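Local atomic coordinates of nicotinamide-nucleotide adenylyltransferase NadR family / Ribosylnicotinamide kinase (Lactococcus lactis subsp. cremoris, PDB entry 6GYE), a protein that binds nicotinamide riboside and probably phosphorylates it and adenylylates the resulting mononucleotide on the way to NAD+. Residues E226-G238 against Y272-F285. Numbering follows the deposited sequence.
Sequences ELKMDDYARMITG and YLPKEDFEQLEPLF
I236 CD1 lies over one face of the F285 ring, 3.6 Å from its centroid and displaced toward CE1. This is a CH-pi contact. L273 meets the Y232 ring obliquely, its CD2 3.8 Å from CD2 of Y232. L281 packs on the neighbouring turns of the other helix. Its CD1 touches Y232 CB and its CD2 touches A233 CB, at 3.7 and 3.8 Å. M229 extends CG anti to its backbone N (chi1 -179°), which carries the side chain to D277 and Q280, crossing Q280 at about a right angle. Its SD lies 3.7 Å from D277 CB, and CE meets the Q280 amide, 3.5 Å from NE2. The side chains of I236 and L284 meet tip to tip. With an alanine in place of F285, I236 CD1 would probably lose the ring face it lies on, and a gap would be likely to open there. No direct hydrogen bond crosses the contact. One water links M229 N to D277 OD2. Helices 229-238 and 275-285 cross at 22°, their axes 10.3 Å apart at closest approach. They form a largely apolar helix pair in the P-loop NTPase-type domain, with polar groups at the M229 end. Helix 229-247 runs on to the nicotinamide riboside pocket residues Y240 and N243.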
# COMPACT_ATOMS: atom_id res chain seq x y z
N GLU A 226 -23.90 -27.30 0.26
CA GLU A 226 -23.73 -27.64 -1.15
C GLU A 226 -22.39 -27.16 -1.70
O GLU A 226 -22.08 -27.42 -2.87
CB GLU A 226 -24.88 -27.06 -1.98
CG GLU A 226 -26.26 -27.60 -1.56
CD GLU A 226 -27.45 -26.89 -2.24
OE1 GLU A 226 -27.44 -25.64 -2.30
OE2 GLU A 226 -28.40 -27.58 -2.66
N LEU A 227 -21.58 -26.49 -0.88
CA LEU A 227 -20.30 -25.98 -1.34
C LEU A 227 -19.33 -27.12 -1.61
O LEU A 227 -19.27 -28.10 -0.86
CB LEU A 227 -19.72 -25.04 -0.30
CG LEU A 227 -20.55 -23.79 0.01
CD1 LEU A 227 -19.89 -22.96 1.10
CD2 LEU A 227 -20.76 -22.96 -1.23
N LYS A 228 -18.62 -27.04 -2.73
CA LYS A 228 -17.57 -27.98 -3.09
C LYS A 228 -16.23 -27.24 -3.16
O LYS A 228 -16.16 -26.01 -3.04
CB LYS A 228 -17.85 -28.66 -4.43
CG LYS A 228 -19.25 -29.22 -4.62
CD LYS A 228 -19.53 -30.43 -3.74
CE LYS A 228 -20.82 -31.11 -4.17
NZ LYS A 228 -20.73 -31.48 -5.60
N MET A 229 -15.17 -28.02 -3.39
CA MET A 229 -13.81 -27.48 -3.43
C MET A 229 -13.72 -26.23 -4.29
O MET A 229 -13.08 -25.24 -3.91
CB MET A 229 -12.84 -28.54 -3.94
CG MET A 229 -11.41 -28.07 -3.99
SD MET A 229 -10.33 -29.39 -4.59
CE MET A 229 -10.95 -29.62 -6.26
N ASP A 230 -14.37 -26.25 -5.45
CA ASP A 230 -14.21 -25.16 -6.40
C ASP A 230 -14.92 -23.90 -5.94
O ASP A 230 -14.46 -22.79 -6.24
CB ASP A 230 -14.73 -25.61 -7.76
CG ASP A 230 -14.48 -24.60 -8.83
OD1 ASP A 230 -13.31 -24.20 -9.02
OD2 ASP A 230 -15.46 -24.21 -9.49
N ASP A 231 -16.02 -24.05 -5.20
CA ASP A 231 -16.65 -22.89 -4.59
C ASP A 231 -15.70 -22.21 -3.61
O ASP A 231 -15.58 -20.97 -3.61
CB ASP A 231 -17.93 -23.32 -3.87
CG ASP A 231 -18.92 -23.98 -4.81
OD1 ASP A 231 -19.26 -23.36 -5.84
OD2 ASP A 231 -19.35 -25.11 -4.51
N TYR A 232 -15.02 -23.00 -2.77
CA TYR A 232 -14.08 -22.43 -1.81
C TYR A 232 -12.98 -21.67 -2.53
O TYR A 232 -12.62 -20.56 -2.13
CB TYR A 232 -13.51 -23.52 -0.90
CG TYR A 232 -14.48 -23.94 0.18
CD1 TYR A 232 -14.58 -23.20 1.36
CD2 TYR A 232 -15.30 -25.05 0.03
CE1 TYR A 232 -15.47 -23.56 2.37
CE2 TYR A 232 -16.20 -25.42 1.02
CZ TYR A 232 -16.28 -24.67 2.19
OH TYR A 232 -17.17 -25.02 3.18
N ALA A 233 -12.48 -22.23 -3.63
CA ALA A 233 -11.46 -21.54 -4.40
C ALA A 233 -11.97 -20.19 -4.87
O ALA A 233 -11.29 -19.17 -4.74
CB ALA A 233 -11.02 -22.39 -5.58
N ARG A 234 -13.19 -20.17 -5.43
CA ARG A 234 -13.75 -18.90 -5.89
C ARG A 234 -14.01 -17.94 -4.74
O ARG A 234 -13.91 -16.72 -4.93
CB ARG A 234 -15.03 -19.16 -6.69
CG ARG A 234 -14.76 -19.43 -8.17
CD ARG A 234 -15.99 -19.91 -8.90
NE ARG A 234 -15.67 -20.35 -10.26
CZ ARG A 234 -15.96 -19.67 -11.36
NH1 ARG A 234 -16.61 -18.51 -11.27
NH2 ARG A 234 -15.62 -20.16 -12.55
N MET A 235 -14.32 -18.45 -3.55
CA MET A 235 -14.46 -17.56 -2.40
C MET A 235 -13.12 -17.00 -1.94
O MET A 235 -13.07 -15.87 -1.45
CB MET A 235 -15.17 -18.30 -1.26
CG MET A 235 -16.66 -18.41 -1.51
SD MET A 235 -17.60 -19.29 -0.27
CE MET A 235 -16.44 -20.55 0.16
N ILE A 236 -12.03 -17.74 -2.11
CA ILE A 236 -10.73 -17.20 -1.75
C ILE A 236 -10.42 -15.97 -2.61
O ILE A 236 -10.20 -14.87 -2.09
CB ILE A 236 -9.63 -18.27 -1.87
CG1 ILE A 236 -9.87 -19.37 -0.84
CG2 ILE A 236 -8.26 -17.64 -1.68
CD1 ILE A 236 -9.19 -20.67 -1.17
N THR A 237 -10.43 -16.14 -3.94
CA THR A 237 -10.08 -15.00 -4.78
C THR A 237 -11.15 -13.91 -4.73
O THR A 237 -10.83 -12.72 -4.81
CB THR A 237 -9.83 -15.46 -6.22
OG1 THR A 237 -11.05 -15.86 -6.79
CG2 THR A 237 -8.91 -16.66 -6.23
N GLY A 238 -12.42 -14.30 -4.55
CA GLY A 238 -13.49 -13.33 -4.49
C GLY A 238 -13.39 -12.40 -3.28
O GLY A 238 -13.56 -11.18 -3.41
N TYR A 272 -14.89 -28.58 6.77
CA TYR A 272 -15.93 -29.21 5.98
C TYR A 272 -15.46 -29.88 4.70
O TYR A 272 -16.21 -30.70 4.15
CB TYR A 272 -17.02 -28.18 5.63
CG TYR A 272 -17.67 -27.58 6.87
CD1 TYR A 272 -18.51 -28.34 7.67
CD2 TYR A 272 -17.44 -26.27 7.23
CE1 TYR A 272 -19.11 -27.81 8.80
CE2 TYR A 272 -18.04 -25.72 8.36
CZ TYR A 272 -18.86 -26.50 9.14
OH TYR A 272 -19.46 -25.98 10.26
N LEU A 273 -14.28 -29.59 4.21
CA LEU A 273 -13.90 -30.29 2.99
C LEU A 273 -13.22 -31.61 3.33
O LEU A 273 -12.61 -31.75 4.39
CB LEU A 273 -12.96 -29.43 2.16
CG LEU A 273 -13.52 -28.28 1.33
CD1 LEU A 273 -12.38 -27.54 0.65
CD2 LEU A 273 -14.51 -28.79 0.28
N PRO A 274 -13.28 -32.58 2.42
CA PRO A 274 -12.41 -33.76 2.57
C PRO A 274 -10.95 -33.35 2.57
O PRO A 274 -10.56 -32.33 1.99
CB PRO A 274 -12.76 -34.62 1.35
CG PRO A 274 -14.11 -34.17 0.93
CD PRO A 274 -14.16 -32.69 1.25
N LYS A 275 -10.13 -34.15 3.26
CA LYS A 275 -8.71 -33.82 3.41
C LYS A 275 -8.05 -33.57 2.06
O LYS A 275 -7.29 -32.61 1.90
CB LYS A 275 -7.99 -34.95 4.15
CG LYS A 275 -8.78 -35.54 5.33
CD LYS A 275 -9.63 -36.77 4.93
CE LYS A 275 -11.13 -36.51 5.08
NZ LYS A 275 -11.93 -37.67 4.57
N GLU A 276 -8.35 -34.41 1.08
CA GLU A 276 -7.71 -34.28 -0.22
C GLU A 276 -8.04 -32.94 -0.85
O GLU A 276 -7.15 -32.27 -1.41
CB GLU A 276 -8.17 -35.40 -1.15
CG GLU A 276 -8.29 -36.75 -0.49
CD GLU A 276 -9.61 -36.90 0.26
OE1 GLU A 276 -9.58 -36.99 1.51
OE2 GLU A 276 -10.67 -36.89 -0.41
N ASP A 277 -9.30 -32.53 -0.78
CA ASP A 277 -9.71 -31.28 -1.41
C ASP A 277 -9.12 -30.09 -0.68
O ASP A 277 -8.73 -29.10 -1.31
CB ASP A 277 -11.23 -31.18 -1.45
CG ASP A 277 -11.85 -32.26 -2.30
OD1 ASP A 277 -11.12 -32.94 -3.07
OD2 ASP A 277 -13.08 -32.44 -2.18
N PHE A 278 -9.04 -30.17 0.64
CA PHE A 278 -8.37 -29.11 1.39
C PHE A 278 -6.92 -29.01 0.97
O PHE A 278 -6.43 -27.93 0.62
CB PHE A 278 -8.50 -29.36 2.89
CG PHE A 278 -7.84 -28.30 3.72
CD1 PHE A 278 -8.47 -27.08 3.94
CD2 PHE A 278 -6.58 -28.52 4.28
CE1 PHE A 278 -7.86 -26.10 4.69
CE2 PHE A 278 -5.98 -27.54 5.04
CZ PHE A 278 -6.61 -26.33 5.24
N GLU A 279 -6.21 -30.14 0.96
CA GLU A 279 -4.80 -30.11 0.60
C GLU A 279 -4.60 -29.58 -0.81
O GLU A 279 -3.58 -28.95 -1.11
CB GLU A 279 -4.17 -31.49 0.75
CG GLU A 279 -3.72 -31.78 2.18
CD GLU A 279 -2.78 -30.70 2.74
OE1 GLU A 279 -1.79 -30.35 2.05
OE2 GLU A 279 -3.03 -30.19 3.86
N GLN A 280 -5.58 -29.78 -1.68
CA GLN A 280 -5.45 -29.25 -3.03
C GLN A 280 -5.61 -27.74 -3.08
O GLN A 280 -5.12 -27.11 -4.01
CB GLN A 280 -6.47 -29.91 -3.95
CG GLN A 280 -6.06 -29.82 -5.39
CD GLN A 280 -7.16 -30.23 -6.31
OE1 GLN A 280 -7.69 -31.35 -6.22
NE2 GLN A 280 -7.56 -29.30 -7.18
N LEU A 281 -6.32 -27.15 -2.11
CA LEU A 281 -6.45 -25.69 -2.06
C LEU A 281 -5.32 -25.01 -1.29
O LEU A 281 -5.19 -23.78 -1.38
CB LEU A 281 -7.78 -25.28 -1.42
CG LEU A 281 -9.01 -25.64 -2.24
CD1 LEU A 281 -10.29 -25.30 -1.49
CD2 LEU A 281 -8.93 -24.89 -3.54
N GLU A 282 -4.51 -25.77 -0.56
CA GLU A 282 -3.48 -25.18 0.30
C GLU A 282 -2.57 -24.19 -0.42
O GLU A 282 -2.31 -23.12 0.13
CB GLU A 282 -2.66 -26.30 0.96
CG GLU A 282 -3.15 -26.71 2.35
CD GLU A 282 -2.96 -25.62 3.40
OE1 GLU A 282 -3.68 -24.60 3.34
OE2 GLU A 282 -2.08 -25.79 4.28
N PRO A 283 -2.04 -24.48 -1.62
CA PRO A 283 -1.20 -23.46 -2.29
C PRO A 283 -1.91 -22.14 -2.51
O PRO A 283 -1.33 -21.08 -2.26
CB PRO A 283 -0.83 -24.14 -3.61
CG PRO A 283 -0.89 -25.60 -3.31
CD PRO A 283 -2.06 -25.74 -2.38
N LEU A 284 -3.17 -22.16 -2.96
CA LEU A 284 -3.89 -20.91 -3.15
C LEU A 284 -4.15 -20.21 -1.81
O LEU A 284 -4.10 -18.97 -1.73
CB LEU A 284 -5.20 -21.16 -3.89
CG LEU A 284 -6.12 -19.95 -4.07
CD1 LEU A 284 -5.46 -18.83 -4.86
CD2 LEU A 284 -7.44 -20.36 -4.70
N PHE A 285 -4.43 -20.97 -0.74
CA PHE A 285 -4.55 -20.35 0.57
C PHE A 285 -3.27 -19.63 0.96
O PHE A 285 -3.30 -18.46 1.35
CB PHE A 285 -4.90 -21.39 1.64
CG PHE A 285 -6.37 -21.70 1.76
CD1 PHE A 285 -7.28 -20.71 2.04
CD2 PHE A 285 -6.82 -23.01 1.61
CE1 PHE A 285 -8.63 -21.00 2.16
CE2 PHE A 285 -8.15 -23.30 1.73
CZ PHE A 285 -9.07 -22.30 2.00
O HOH W 1 -15.46 -30.88 -2.72